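Local coordinates for Rna-directed RNA polymerase (Infectious pancreatic necrosis virus, PDB 3ZED), which catalyses RNA-directed RNA synthesis and probably occurs both free and covalently attached to the genomic RNA, at residues L238-L249 with S323-M334; M445-D454 with S781-E790. One frame throughout, in Å; residues are numbered along the deposited sequence.

In the fold
Contact 1 sets the loop 238-249 against the start of helix 326-340 in the palm-family part of the chain; contact 2 brings the C-terminal helix 781-789 against helix 438-452. Their centres lie about 19 Å apart, and the two touch through helices 326-340 and 438-452: Leu332 CD2 is 3.8 Å from Ala448 CB, and Thr328 OG1 is 3.6 Å from Met451 CE. Gly248 and Leu249 of contact 1 belong to a predicted GTP-binding site. Contact 2 lies near it, the side chain of Leu789 being about 10 Å from that of Leu249. The side chain of Asp454 is likewise about 10 Å from a bound potassium ion.

Contact 1. Residues L238-L249 with S323-M334; sequences LPHVTIKSSAGL and SAPYPTHLLLSM
The Tyr326 ring meets Val241 obliquely, CG1 lying 3.8 Å from Tyr326 CE1, while Val241 CG2 reaches the OH; the same CG1 stands near the plane of the His329 ring, at its edge. One face of that imidazole carries Ser333 OG, offset toward the rim. The arrangement is an irregular loop packed along the first turns of a helix whose N-cap position is Pro325. The ring of Tyr326 is directed to the loop by a chi1 of -169°, which sets CG opposite the backbone N.

Farther along the helix, Pro239 brings CG to 3.6 Å from Ser333 CB; its side chain crosses those of Leu330 and Met334 at about a right angle, CD resting against Leu330 CD1 and Met334 CG. Leu238 CD2 closes this apolar patch, touching Leu330 CD1 and Met334 SD.

At the helix start the backbone takes over: Tyr326 N donates to Ala247 O (2.8 Å, N-H...O 154°). Gly248, of the predicted GTP site, has no side chain to separate the backbones, so its CA comes 4.3 Å from Pro325 CA; its phi is positive, 74°. Beside it, one water links the segments, accepting from Leu249 N at 2.9 Å and donating to Ser323 O at 2.8 Å.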
ATOM      1  N   LEU B 238      11.331   2.076  16.389  1.00 51.51           N
ATOM      2  CA  LEU B 238      11.257   2.437  14.969  1.00 50.20           C
ATOM      3  C   LEU B 238      10.399   1.434  14.229  1.00 56.07           C
ATOM      4  O   LEU B 238      10.329   0.280  14.668  1.00 56.58           O
ATOM      5  CB  LEU B 238      12.660   2.470  14.324  1.00 50.41           C
ATOM      6  CG  LEU B 238      13.631   3.566  14.753  1.00 56.49           C
ATOM      7  CD1 LEU B 238      15.033   3.229  14.299  1.00 57.08           C
ATOM      8  CD2 LEU B 238      13.210   4.933  14.197  1.00 59.27           C
ATOM      9  N   PRO B 239       9.771   1.807  13.083  1.00 52.62           N
ATOM     10  CA  PRO B 239       8.981   0.812  12.335  1.00 50.64           C
ATOM     11  C   PRO B 239       9.856  -0.277  11.703  1.00 56.72           C
ATOM     12  O   PRO B 239      11.034  -0.048  11.434  1.00 56.41           O
ATOM     13  CB  PRO B 239       8.294   1.656  11.245  1.00 50.70           C
ATOM     14  CG  PRO B 239       8.425   3.074  11.691  1.00 55.89           C
ATOM     15  CD  PRO B 239       9.721   3.133  12.424  1.00 52.95           C
ATOM     16  N   HIS B 240       9.275  -1.461  11.469  1.00 55.71           N
ATOM     17  CA  HIS B 240       9.939  -2.554  10.766  1.00 57.70           C
ATOM     18  C   HIS B 240      10.189  -2.133   9.311  1.00 58.33           C
ATOM     19  O   HIS B 240       9.338  -1.467   8.709  1.00 55.44           O
ATOM     20  CB  HIS B 240       9.064  -3.830  10.821  1.00 59.84           C
ATOM     21  CG  HIS B 240       9.448  -4.899   9.836  1.00 64.63           C
ATOM     22  ND1 HIS B 240      10.449  -5.823  10.121  1.00 68.25           N
ATOM     23  CD2 HIS B 240       8.956  -5.155   8.598  1.00 66.30           C
ATOM     24  CE1 HIS B 240      10.527  -6.606   9.053  1.00 67.40           C
ATOM     25  NE2 HIS B 240       9.646  -6.246   8.113  1.00 66.50           N
ATOM     26  N   VAL B 241      11.367  -2.476   8.770  1.00 55.21           N
ATOM     27  CA  VAL B 241      11.693  -2.196   7.370  1.00 55.49           C
ATOM     28  C   VAL B 241      12.049  -3.527   6.671  1.00 60.49           C
ATOM     29  O   VAL B 241      12.430  -4.496   7.344  1.00 60.36           O
ATOM     30  CB  VAL B 241      12.792  -1.114   7.150  1.00 60.95           C
ATOM     31  CG1 VAL B 241      12.356   0.257   7.659  1.00 61.08           C
ATOM     32  CG2 VAL B 241      14.125  -1.524   7.756  1.00 62.42           C
ATOM     33  N   THR B 242      11.907  -3.571   5.329  1.00 57.19           N
ATOM     34  CA  THR B 242      12.306  -4.725   4.529  1.00 56.71           C
ATOM     35  C   THR B 242      13.779  -4.514   4.204  1.00 60.50           C
ATOM     36  O   THR B 242      14.118  -3.641   3.406  1.00 60.70           O
ATOM     37  CB  THR B 242      11.423  -4.897   3.295  1.00 67.11           C
ATOM     38  OG1 THR B 242      10.053  -4.945   3.693  1.00 68.12           O
ATOM     39  CG2 THR B 242      11.785  -6.147   2.499  1.00 66.32           C
ATOM     40  N   ILE B 243      14.645  -5.273   4.881  1.00 57.82           N
ATOM     41  CA  ILE B 243      16.103  -5.203   4.800  1.00 59.43           C
ATOM     42  C   ILE B 243      16.605  -5.343   3.348  1.00 63.92           C
ATOM     43  O   ILE B 243      17.491  -4.585   2.949  1.00 65.46           O
ATOM     44  CB  ILE B 243      16.702  -6.275   5.766  1.00 63.68           C
ATOM     45  CG1 ILE B 243      16.507  -5.879   7.252  1.00 64.48           C
ATOM     46  CG2 ILE B 243      18.166  -6.672   5.479  1.00 66.87           C
ATOM     47  CD1 ILE B 243      16.987  -4.502   7.697  1.00 66.33           C
ATOM     48  N   LYS B 244      16.014  -6.263   2.564  1.00 59.17           N
ATOM     49  CA  LYS B 244      16.401  -6.527   1.179  1.00 59.26           C
ATOM     50  C   LYS B 244      15.869  -5.466   0.182  1.00 61.37           C
ATOM     51  O   LYS B 244      16.297  -5.465  -0.978  1.00 61.76           O
ATOM     52  CB  LYS B 244      15.932  -7.930   0.756  1.00 61.55           C
ATOM     53  N   SER B 245      14.962  -4.564   0.617  1.00 54.94           N
ATOM     54  CA  SER B 245      14.423  -3.535  -0.277  1.00 52.47           C
ATOM     55  C   SER B 245      15.461  -2.442  -0.540  1.00 54.73           C
ATOM     56  O   SER B 245      16.439  -2.321   0.188  1.00 56.93           O
ATOM     57  CB  SER B 245      13.126  -2.946   0.261  1.00 53.31           C
ATOM     58  OG  SER B 245      13.336  -2.224   1.458  1.00 62.82           O
ATOM     59  N   SER B 246      15.257  -1.682  -1.599  1.00 48.50           N
ATOM     60  CA  SER B 246      16.132  -0.611  -2.056  1.00 48.86           C
ATOM     61  C   SER B 246      16.273   0.514  -1.024  1.00 53.37           C
ATOM     62  O   SER B 246      15.288   0.940  -0.419  1.00 51.22           O
ATOM     63  CB  SER B 246      15.607  -0.038  -3.375  1.00 51.62           C
ATOM     64  OG  SER B 246      16.441   1.006  -3.858  1.00 65.98           O
ATOM     65  N   ALA B 247      17.511   1.002  -0.841  1.00 52.42           N
ATOM     66  CA  ALA B 247      17.802   2.136   0.026  1.00 52.93           C
ATOM     67  C   ALA B 247      17.273   3.435  -0.589  1.00 55.59           C
ATOM     68  O   ALA B 247      16.938   4.373   0.135  1.00 55.90           O
ATOM     69  CB  ALA B 247      19.303   2.244   0.250  1.00 55.60           C
ATOM     70  N   GLY B 248      17.232   3.480  -1.915  1.00 51.41           N
ATOM     71  CA  GLY B 248      16.845   4.667  -2.670  1.00 51.46           C
ATOM     72  C   GLY B 248      17.964   5.696  -2.613  1.00 56.78           C
ATOM     73  O   GLY B 248      19.077   5.387  -2.161  1.00 55.80           O
ATOM     74  N   LEU B 249      17.671   6.932  -3.058  1.00 54.41           N
ATOM     75  CA  LEU B 249      18.646   8.022  -3.027  1.00 56.21           C
ATOM     76  C   LEU B 249      19.041   8.356  -1.579  1.00 61.39           C
ATOM     77  O   LEU B 249      18.197   8.249  -0.687  1.00 59.63           O
ATOM     78  CB  LEU B 249      18.124   9.289  -3.730  1.00 56.06           C
ATOM     79  CG  LEU B 249      17.866   9.224  -5.232  1.00 60.95           C
ATOM     80  CD1 LEU B 249      17.494  10.594  -5.764  1.00 61.78           C
ATOM     81  CD2 LEU B 249      19.081   8.747  -5.990  1.00 64.56           C
ATOM     82  N   SER B 323      10.275   4.379  -5.541  1.00 44.36           N
ATOM     83  CA  SER B 323      11.031   3.861  -4.429  1.00 44.70           C
ATOM     84  C   SER B 323      11.634   5.003  -3.599  1.00 50.35           C
ATOM     85  O   SER B 323      12.680   5.570  -3.928  1.00 50.45           O
ATOM     86  CB  SER B 323      12.068   2.858  -4.920  1.00 49.05           C
ATOM     87  OG  SER B 323      12.598   2.139  -3.823  1.00 65.14           O
ATOM     88  N   ALA B 324      10.927   5.333  -2.506  1.00 48.19           N
ATOM     89  CA  ALA B 324      11.251   6.402  -1.564  1.00 48.60           C
ATOM     90  C   ALA B 324      12.591   6.205  -0.905  1.00 51.21           C
ATOM     91  O   ALA B 324      12.896   5.090  -0.457  1.00 49.41           O
ATOM     92  CB  ALA B 324      10.181   6.486  -0.469  1.00 48.82           C
ATOM     93  N   PRO B 325      13.381   7.300  -0.796  1.00 48.34           N
ATOM     94  CA  PRO B 325      14.640   7.226  -0.038  1.00 48.25           C
ATOM     95  C   PRO B 325      14.384   6.696   1.374  1.00 48.84           C
ATOM     96  O   PRO B 325      13.396   7.070   2.003  1.00 46.63           O
ATOM     97  CB  PRO B 325      15.096   8.686  -0.005  1.00 50.90           C
ATOM     98  CG  PRO B 325      14.488   9.287  -1.221  1.00 55.26           C
ATOM     99  CD  PRO B 325      13.139   8.678  -1.279  1.00 49.89           C
ATOM    100  N   TYR B 326      15.258   5.801   1.850  1.00 46.16           N
ATOM    101  CA  TYR B 326      15.178   5.187   3.175  1.00 46.33           C
ATOM    102  C   TYR B 326      14.890   6.239   4.294  1.00 50.82           C
ATOM    103  O   TYR B 326      13.944   6.001   5.048  1.00 50.49           O
ATOM    104  CB  TYR B 326      16.463   4.373   3.472  1.00 48.09           C
ATOM    105  CG  TYR B 326      16.446   3.465   4.690  1.00 49.33           C
ATOM    106  CD1 TYR B 326      15.302   3.333   5.478  1.00 50.41           C
ATOM    107  CD2 TYR B 326      17.542   2.667   5.000  1.00 50.80           C
ATOM    108  CE1 TYR B 326      15.278   2.478   6.579  1.00 51.58           C
ATOM    109  CE2 TYR B 326      17.528   1.808   6.099  1.00 51.55           C
ATOM    110  CZ  TYR B 326      16.397   1.725   6.890  1.00 58.30           C
ATOM    111  OH  TYR B 326      16.406   0.919   8.002  1.00 61.74           O
ATOM    112  N   PRO B 327      15.596   7.395   4.409  1.00 49.08           N
ATOM    113  CA  PRO B 327      15.287   8.341   5.510  1.00 49.74           C
ATOM    114  C   PRO B 327      13.857   8.893   5.458  1.00 53.13           C
ATOM    115  O   PRO B 327      13.222   8.989   6.505  1.00 52.30           O
ATOM    116  CB  PRO B 327      16.326   9.456   5.321  1.00 52.70           C
ATOM    117  CG  PRO B 327      17.426   8.823   4.560  1.00 57.54           C
ATOM    118  CD  PRO B 327      16.751   7.879   3.622  1.00 52.00           C
ATOM    119  N   THR B 328      13.338   9.210   4.242  1.00 49.63           N
ATOM    120  CA  THR B 328      11.969   9.733   4.041  1.00 48.17           C
ATOM    121  C   THR B 328      10.937   8.684   4.487  1.00 48.82           C
ATOM    122  O   THR B 328      10.017   9.033   5.232  1.00 46.72           O
ATOM    123  CB  THR B 328      11.769  10.168   2.584  1.00 48.36           C
ATOM    124  OG1 THR B 328      12.721  11.182   2.315  1.00 50.68           O
ATOM    125  CG2 THR B 328      10.379  10.719   2.312  1.00 40.97           C
ATOM    126  N   HIS B 329      11.115   7.412   4.055  1.00 44.97           N
ATOM    127  CA  HIS B 329      10.244   6.284   4.407  1.00 44.19           C
ATOM    128  C   HIS B 329      10.189   6.094   5.937  1.00 50.13           C
ATOM    129  O   HIS B 329       9.107   5.891   6.481  1.00 51.72           O
ATOM    130  CB  HIS B 329      10.719   4.989   3.721  1.00 44.35           C
ATOM    131  CG  HIS B 329       9.885   3.808   4.095  1.00 47.09           C
ATOM    132  ND1 HIS B 329       8.590   3.664   3.612  1.00 47.98           N
ATOM    133  CD2 HIS B 329      10.154   2.786   4.939  1.00 48.70           C
ATOM    134  CE1 HIS B 329       8.124   2.557   4.163  1.00 46.39           C
ATOM    135  NE2 HIS B 329       9.029   1.986   4.955  1.00 47.32           N
ATOM    136  N   LEU B 330      11.345   6.197   6.615  1.00 45.65           N
ATOM    137  CA  LEU B 330      11.486   6.032   8.060  1.00 45.76           C
ATOM    138  C   LEU B 330      10.700   7.123   8.824  1.00 48.76           C
ATOM    139  O   LEU B 330       9.932   6.803   9.727  1.00 45.92           O
ATOM    140  CB  LEU B 330      12.991   6.071   8.411  1.00 47.57           C
ATOM    141  CG  LEU B 330      13.461   5.609   9.804  1.00 53.76           C
ATOM    142  CD1 LEU B 330      12.995   4.159  10.128  1.00 52.81           C
ATOM    143  CD2 LEU B 330      14.975   5.726   9.912  1.00 56.11           C
ATOM    144  N   LEU B 331      10.852   8.399   8.419  1.00 48.45           N
ATOM    145  CA  LEU B 331      10.166   9.548   9.041  1.00 48.54           C
ATOM    146  C   LEU B 331       8.636   9.485   8.844  1.00 51.03           C
ATOM    147  O   LEU B 331       7.895   9.730   9.792  1.00 50.84           O
ATOM    148  CB  LEU B 331      10.720  10.875   8.498  1.00 48.68           C
ATOM    149  CG  LEU B 331      12.176  11.215   8.842  1.00 53.46           C
ATOM    150  CD1 LEU B 331      12.683  12.373   7.968  1.00 54.27           C
ATOM    151  CD2 LEU B 331      12.350  11.544  10.325  1.00 55.39           C
ATOM    152  N   LEU B 332       8.175   9.114   7.639  1.00 46.36           N
ATOM    153  CA  LEU B 332       6.750   8.970   7.338  1.00 44.53           C
ATOM    154  C   LEU B 332       6.123   7.822   8.146  1.00 46.44           C
ATOM    155  O   LEU B 332       5.036   7.982   8.706  1.00 45.44           O
ATOM    156  CB  LEU B 332       6.518   8.704   5.819  1.00 43.04           C
ATOM    157  CG  LEU B 332       6.754   9.843   4.832  1.00 47.26           C
ATOM    158  CD1 LEU B 332       6.521   9.381   3.431  1.00 45.82           C
ATOM    159  CD2 LEU B 332       5.861  11.034   5.120  1.00 49.90           C
ATOM    160  N   SER B 333       6.822   6.667   8.194  1.00 42.00           N
ATOM    161  CA  SER B 333       6.378   5.441   8.866  1.00 41.08           C
ATOM    162  C   SER B 333       6.281   5.634  10.359  1.00 43.43           C
ATOM    163  O   SER B 333       5.444   4.979  10.974  1.00 42.87           O
ATOM    164  CB  SER B 333       7.296   4.268   8.534  1.00 45.15           C
ATOM    165  OG  SER B 333       7.223   4.016   7.144  1.00 54.84           O
ATOM    166  N   MET B 334       7.085   6.554  10.936  1.00 40.30           N
ATOM    167  CA  MET B 334       7.017   6.893  12.362  1.00 40.35           C
ATOM    168  C   MET B 334       5.655   7.568  12.708  1.00 46.16           C
ATOM    169  O   MET B 334       5.208   7.481  13.842  1.00 45.48           O
ATOM    170  CB  MET B 334       8.185   7.805  12.754  1.00 43.34           C
ATOM    171  CG  MET B 334       9.462   7.056  13.005  1.00 46.78           C
ATOM    172  SD  MET B 334      10.908   8.135  13.192  1.00 52.32           S
ATOM    173  CE  MET B 334      10.568   8.890  14.774  1.00 50.24           C
TER
HETATM  174  O   HOH W   1      14.947   7.162  -4.013  1.00 50.86           O

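Contact 2. Residues M445-D454 with S781-E790; sequences MNVAPSMVVD and SLTETREALE
Helix 445-452 and helix 781-789 approach to 7.9 Å between their axes and cross at -53°, with the closest CA pair Asn446 and Ser781, 5.3 Å apart. The first helix is irregular: it has a wider pi-type turn at 445-447 and a kink at Pro449, which has no N-H to donate, and Ser450, whose N bonds to Val447 O, only three residues back. Helix 781-789 is regular.

Polar side chains carry much of the crossing. The amide of Asn446 donates from ND2 to Ser781 OG (3.1 Å, N-H...O 157°), with the hydroxyl lying in the amide plane. Ser781 OG is also 3.2 Å from Asn446 O. One turn on, Ser450 OG donates to Leu782 O over 2.7 Å, arriving above the carbonyl plane and bent, at a C=O...O angle of 112°. Arg786 N reaches the same oxygen from the opposite face, so this buried carbonyl is gripped by its own helix and by the neighbouring one. Thr785 OG1 bonds back to Ser781 O from above its carbonyl plane; with CG2 anti to the backbone N, that methyl packs 3.8 Å from both Val447 CG1 and Ser450 CB.

Two leucines add apolar packing. Leu782 CD2 lies against the Pro449 ring, 3.7 Å from CB, the two side chains crossing at about a right angle, while Leu789 CD1 approaches Ser450 O.

The interface joins the last helix of the model, in the C-terminal family region, to helix 438-452 of the palm-family region. Ile291 of helix 283-293 touches Val447, Thr785 and Leu789 alike, and Gln416 of helix 412-426 touches Leu782 and hydrogen-bonds Met445 O. Lys465, at the end of strand 462-465, bridges the segments by bonding Asp454 O and pairing with the carboxylate of Glu790.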
ATOM      1  N   MET B 445       2.703  18.205   8.621  1.00 49.41           N
ATOM      2  CA  MET B 445       1.729  19.076   7.967  1.00 48.72           C
ATOM      3  C   MET B 445       2.283  19.945   6.862  1.00 53.21           C
ATOM      4  O   MET B 445       1.594  20.176   5.872  1.00 52.56           O
ATOM      5  CB  MET B 445       1.043  20.011   8.998  1.00 51.84           C
ATOM      6  CG  MET B 445       0.346  19.291  10.167  1.00 54.55           C
ATOM      7  SD  MET B 445      -0.751  17.894   9.724  1.00 56.43           S
ATOM      8  CE  MET B 445      -1.979  18.726   8.751  1.00 52.31           C
ATOM      9  N   ASN B 446       3.475  20.477   7.046  1.00 51.38           N
ATOM     10  CA  ASN B 446       3.980  21.487   6.137  1.00 51.97           C
ATOM     11  C   ASN B 446       4.989  21.009   5.115  1.00 55.72           C
ATOM     12  O   ASN B 446       5.169  21.708   4.118  1.00 55.66           O
ATOM     13  CB  ASN B 446       4.600  22.639   6.953  1.00 53.48           C
ATOM     14  CG  ASN B 446       3.670  23.240   7.980  1.00 63.54           C
ATOM     15  OD1 ASN B 446       3.837  23.047   9.170  1.00 58.03           O
ATOM     16  ND2 ASN B 446       2.691  24.010   7.550  1.00 58.40           N
ATOM     17  N   VAL B 447       5.677  19.878   5.344  1.00 52.37           N
ATOM     18  CA  VAL B 447       6.722  19.467   4.396  1.00 51.84           C
ATOM     19  C   VAL B 447       6.475  18.074   3.799  1.00 53.58           C
ATOM     20  O   VAL B 447       6.536  17.936   2.578  1.00 52.19           O
ATOM     21  CB  VAL B 447       8.133  19.558   5.056  1.00 56.43           C
ATOM     22  CG1 VAL B 447       9.236  19.014   4.144  1.00 55.58           C
ATOM     23  CG2 VAL B 447       8.451  20.986   5.507  1.00 57.81           C
ATOM     24  N   ALA B 448       6.253  17.052   4.642  1.00 49.92           N
ATOM     25  CA  ALA B 448       6.111  15.653   4.218  1.00 48.12           C
ATOM     26  C   ALA B 448       5.175  15.446   3.009  1.00 50.08           C
ATOM     27  O   ALA B 448       5.610  14.756   2.098  1.00 49.34           O
ATOM     28  CB  ALA B 448       5.662  14.772   5.379  1.00 48.43           C
ATOM     29  N   PRO B 449       3.944  16.016   2.915  1.00 45.92           N
ATOM     30  CA  PRO B 449       3.112  15.750   1.733  1.00 44.47           C
ATOM     31  C   PRO B 449       3.784  16.093   0.395  1.00 49.34           C
ATOM     32  O   PRO B 449       3.555  15.354  -0.570  1.00 46.75           O
ATOM     33  CB  PRO B 449       1.864  16.601   1.977  1.00 46.47           C
ATOM     34  CG  PRO B 449       1.768  16.701   3.471  1.00 51.95           C
ATOM     35  CD  PRO B 449       3.208  16.857   3.889  1.00 48.46           C
ATOM     36  N   SER B 450       4.661  17.134   0.338  1.00 48.12           N
ATOM     37  CA  SER B 450       5.332  17.524  -0.919  1.00 48.54           C
ATOM     38  C   SER B 450       6.622  16.756  -1.167  1.00 52.28           C
ATOM     39  O   SER B 450       7.238  16.906  -2.226  1.00 51.95           O
ATOM     40  CB  SER B 450       5.589  19.025  -0.974  1.00 51.22           C
ATOM     41  OG  SER B 450       4.395  19.678  -1.363  1.00 56.62           O
ATOM     42  N   MET B 451       6.999  15.895  -0.244  1.00 49.89           N
ATOM     43  CA  MET B 451       8.176  15.071  -0.452  1.00 51.09           C
ATOM     44  C   MET B 451       7.823  13.815  -1.252  1.00 50.71           C
ATOM     45  O   MET B 451       8.685  13.267  -1.927  1.00 48.66           O
ATOM     46  CB  MET B 451       8.817  14.707   0.881  1.00 54.91           C
ATOM     47  CG  MET B 451       9.630  15.853   1.465  1.00 62.56           C
ATOM     48  SD  MET B 451      10.148  15.381   3.109  1.00 70.06           S
ATOM     49  CE  MET B 451      11.709  14.632   2.746  1.00 67.32           C
ATOM     50  N   VAL B 452       6.561  13.358  -1.181  1.00 47.22           N
ATOM     51  CA  VAL B 452       6.165  12.106  -1.845  1.00 45.94           C
ATOM     52  C   VAL B 452       4.945  12.303  -2.787  1.00 48.10           C
ATOM     53  O   VAL B 452       4.589  11.367  -3.501  1.00 46.96           O
ATOM     54  CB  VAL B 452       5.940  10.944  -0.829  1.00 48.55           C
ATOM     55  CG1 VAL B 452       7.222  10.630  -0.060  1.00 49.42           C
ATOM     56  CG2 VAL B 452       4.792  11.226   0.130  1.00 47.72           C
ATOM     57  N   VAL B 453       4.345  13.520  -2.820  1.00 44.59           N
ATOM     58  CA  VAL B 453       3.201  13.815  -3.706  1.00 43.97           C
ATOM     59  C   VAL B 453       3.545  15.014  -4.589  1.00 49.57           C
ATOM     60  O   VAL B 453       3.917  16.081  -4.073  1.00 49.86           O
ATOM     61  CB  VAL B 453       1.847  14.028  -2.977  1.00 46.44           C
ATOM     62  CG1 VAL B 453       0.698  14.066  -3.983  1.00 45.21           C
ATOM     63  CG2 VAL B 453       1.604  12.977  -1.879  1.00 44.90           C
ATOM     64  N   ASP B 454       3.408  14.820  -5.939  1.00 45.83           N
ATOM     65  CA  ASP B 454       3.688  15.799  -7.002  1.00 46.09           C
ATOM     66  C   ASP B 454       5.125  16.307  -6.917  1.00 51.71           C
ATOM     67  O   ASP B 454       5.371  17.502  -7.114  1.00 53.04           O
ATOM     68  CB  ASP B 454       2.694  16.994  -6.964  1.00 48.14           C
ATOM     69  CG  ASP B 454       1.277  16.695  -7.408  1.00 58.43           C
ATOM     70  OD1 ASP B 454       1.080  15.716  -8.164  1.00 59.35           O
ATOM     71  OD2 ASP B 454       0.366  17.453  -7.023  1.00 67.87           O
ATOM     72  N   SER B 781       2.493  25.989   2.437  1.00 54.33           N
ATOM     73  CA  SER B 781       3.840  25.513   2.728  1.00 54.54           C
ATOM     74  C   SER B 781       4.195  24.345   1.761  1.00 58.04           C
ATOM     75  O   SER B 781       5.359  24.187   1.393  1.00 58.43           O
ATOM     76  CB  SER B 781       3.917  25.052   4.179  1.00 58.45           C
ATOM     77  OG  SER B 781       2.998  23.991   4.419  1.00 65.18           O
ATOM     78  N   LEU B 782       3.173  23.558   1.326  1.00 53.17           N
ATOM     79  CA  LEU B 782       3.341  22.448   0.382  1.00 51.83           C
ATOM     80  C   LEU B 782       3.896  22.950  -0.969  1.00 57.87           C
ATOM     81  O   LEU B 782       4.792  22.320  -1.534  1.00 57.86           O
ATOM     82  CB  LEU B 782       2.035  21.653   0.192  1.00 50.01           C
ATOM     83  CG  LEU B 782       1.375  21.080   1.462  1.00 53.25           C
ATOM     84  CD1 LEU B 782       0.156  20.226   1.119  1.00 52.36           C
ATOM     85  CD2 LEU B 782       2.358  20.286   2.301  1.00 53.32           C
ATOM     86  N   THR B 783       3.427  24.121  -1.435  1.00 55.44           N
ATOM     87  CA  THR B 783       3.921  24.770  -2.654  1.00 56.10           C
ATOM     88  C   THR B 783       5.347  25.304  -2.411  1.00 62.61           C
ATOM     89  O   THR B 783       6.215  25.138  -3.272  1.00 63.09           O
ATOM     90  CB  THR B 783       2.963  25.878  -3.092  1.00 60.80           C
ATOM     91  OG1 THR B 783       1.704  25.276  -3.403  1.00 55.67           O
ATOM     92  CG2 THR B 783       3.483  26.672  -4.299  1.00 59.25           C
ATOM     93  N   GLU B 784       5.579  25.926  -1.236  1.00 59.07           N
ATOM     94  CA  GLU B 784       6.873  26.440  -0.812  1.00 60.34           C
ATOM     95  C   GLU B 784       7.912  25.300  -0.773  1.00 63.96           C
ATOM     96  O   GLU B 784       9.015  25.478  -1.289  1.00 65.10           O
ATOM     97  CB  GLU B 784       6.760  27.141   0.554  1.00 62.73           C
ATOM     98  CG  GLU B 784       5.862  28.368   0.505  1.00 75.32           C
ATOM     99  CD  GLU B 784       5.896  29.254   1.733  1.00 90.73           C
ATOM    100  OE1 GLU B 784       5.228  28.905   2.732  1.00 80.44           O
ATOM    101  OE2 GLU B 784       6.549  30.321   1.679  1.00 82.13           O
ATOM    102  N   THR B 785       7.536  24.124  -0.233  1.00 58.78           N
ATOM    103  CA  THR B 785       8.383  22.926  -0.181  1.00 58.02           C
ATOM    104  C   THR B 785       8.733  22.470  -1.603  1.00 63.29           C
ATOM    105  O   THR B 785       9.905  22.213  -1.879  1.00 63.82           O
ATOM    106  CB  THR B 785       7.691  21.800   0.609  1.00 59.20           C
ATOM    107  OG1 THR B 785       7.360  22.301   1.894  1.00 60.70           O
ATOM    108  CG2 THR B 785       8.567  20.561   0.769  1.00 55.96           C
ATOM    109  N   ARG B 786       7.730  22.385  -2.496  1.00 59.78           N
ATOM    110  CA  ARG B 786       7.925  21.944  -3.879  1.00 59.95           C
ATOM    111  C   ARG B 786       8.905  22.881  -4.629  1.00 67.09           C
ATOM    112  O   ARG B 786       9.810  22.384  -5.308  1.00 69.54           O
ATOM    113  CB  ARG B 786       6.578  21.842  -4.605  1.00 58.61           C
ATOM    114  CG  ARG B 786       6.662  21.181  -5.969  1.00 70.56           C
ATOM    115  CD  ARG B 786       6.007  22.001  -7.049  1.00 81.72           C
ATOM    116  NE  ARG B 786       4.641  22.382  -6.696  1.00 89.33           N
ATOM    117  CZ  ARG B 786       4.102  23.567  -6.967  1.00108.61           C
ATOM    118  NH1 ARG B 786       4.807  24.497  -7.611  1.00 92.96           N
ATOM    119  NH2 ARG B 786       2.855  23.834  -6.598  1.00 96.25           N
ATOM    120  N   GLU B 787       8.760  24.213  -4.460  1.00 62.82           N
ATOM    121  CA  GLU B 787       9.642  25.234  -5.053  1.00 64.08           C
ATOM    122  C   GLU B 787      11.109  25.017  -4.653  1.00 68.92           C
ATOM    123  O   GLU B 787      11.988  24.984  -5.518  1.00 69.05           O
ATOM    124  CB  GLU B 787       9.208  26.644  -4.610  1.00 66.78           C
ATOM    125  CG  GLU B 787       7.905  27.125  -5.223  1.00 76.17           C
ATOM    126  CD  GLU B 787       7.356  28.453  -4.732  1.00 98.38           C
ATOM    127  OE1 GLU B 787       7.906  29.031  -3.766  1.00103.71           O
ATOM    128  OE2 GLU B 787       6.296  28.856  -5.258  1.00 87.84           O
ATOM    129  N   ALA B 788      11.361  24.882  -3.340  1.00 66.19           N
ATOM    130  CA  ALA B 788      12.676  24.659  -2.748  1.00 67.33           C
ATOM    131  C   ALA B 788      13.272  23.320  -3.202  1.00 71.54           C
ATOM    132  O   ALA B 788      14.479  23.251  -3.447  1.00 73.71           O
ATOM    133  CB  ALA B 788      12.578  24.705  -1.231  1.00 67.95           C
ATOM    134  N   LEU B 789      12.433  22.267  -3.337  1.00 64.76           N
ATOM    135  CA  LEU B 789      12.899  20.948  -3.791  1.00 62.71           C
ATOM    136  C   LEU B 789      13.421  21.006  -5.224  1.00 67.48           C
ATOM    137  O   LEU B 789      14.395  20.310  -5.536  1.00 66.93           O
ATOM    138  CB  LEU B 789      11.789  19.892  -3.692  1.00 59.93           C
ATOM    139  CG  LEU B 789      11.431  19.419  -2.293  1.00 62.67           C
ATOM    140  CD1 LEU B 789      10.102  18.683  -2.287  1.00 60.21           C
ATOM    141  CD2 LEU B 789      12.572  18.614  -1.652  1.00 63.50           C
ATOM    142  N   GLU B 790      12.796  21.862  -6.070  1.00 65.70           N
ATOM    143  CA  GLU B 790      13.104  22.064  -7.488  1.00 68.30           C
ATOM    144  C   GLU B 790      13.991  23.297  -7.759  1.00 80.63           C
ATOM    145  O   GLU B 790      13.997  23.827  -8.881  1.00 81.54           O
ATOM    146  CB  GLU B 790      11.802  22.185  -8.291  1.00 68.72           C
ATOM    147  CG  GLU B 790      11.063  20.867  -8.442  1.00 72.86           C
ATOM    148  CD  GLU B 790       9.568  20.958  -8.679  1.00 91.46           C
ATOM    149  OE1 GLU B 790       9.120  21.880  -9.399  1.00 78.09           O
ATOM    150  OE2 GLU B 790       8.846  20.071  -8.169  1.00 99.81           O
TER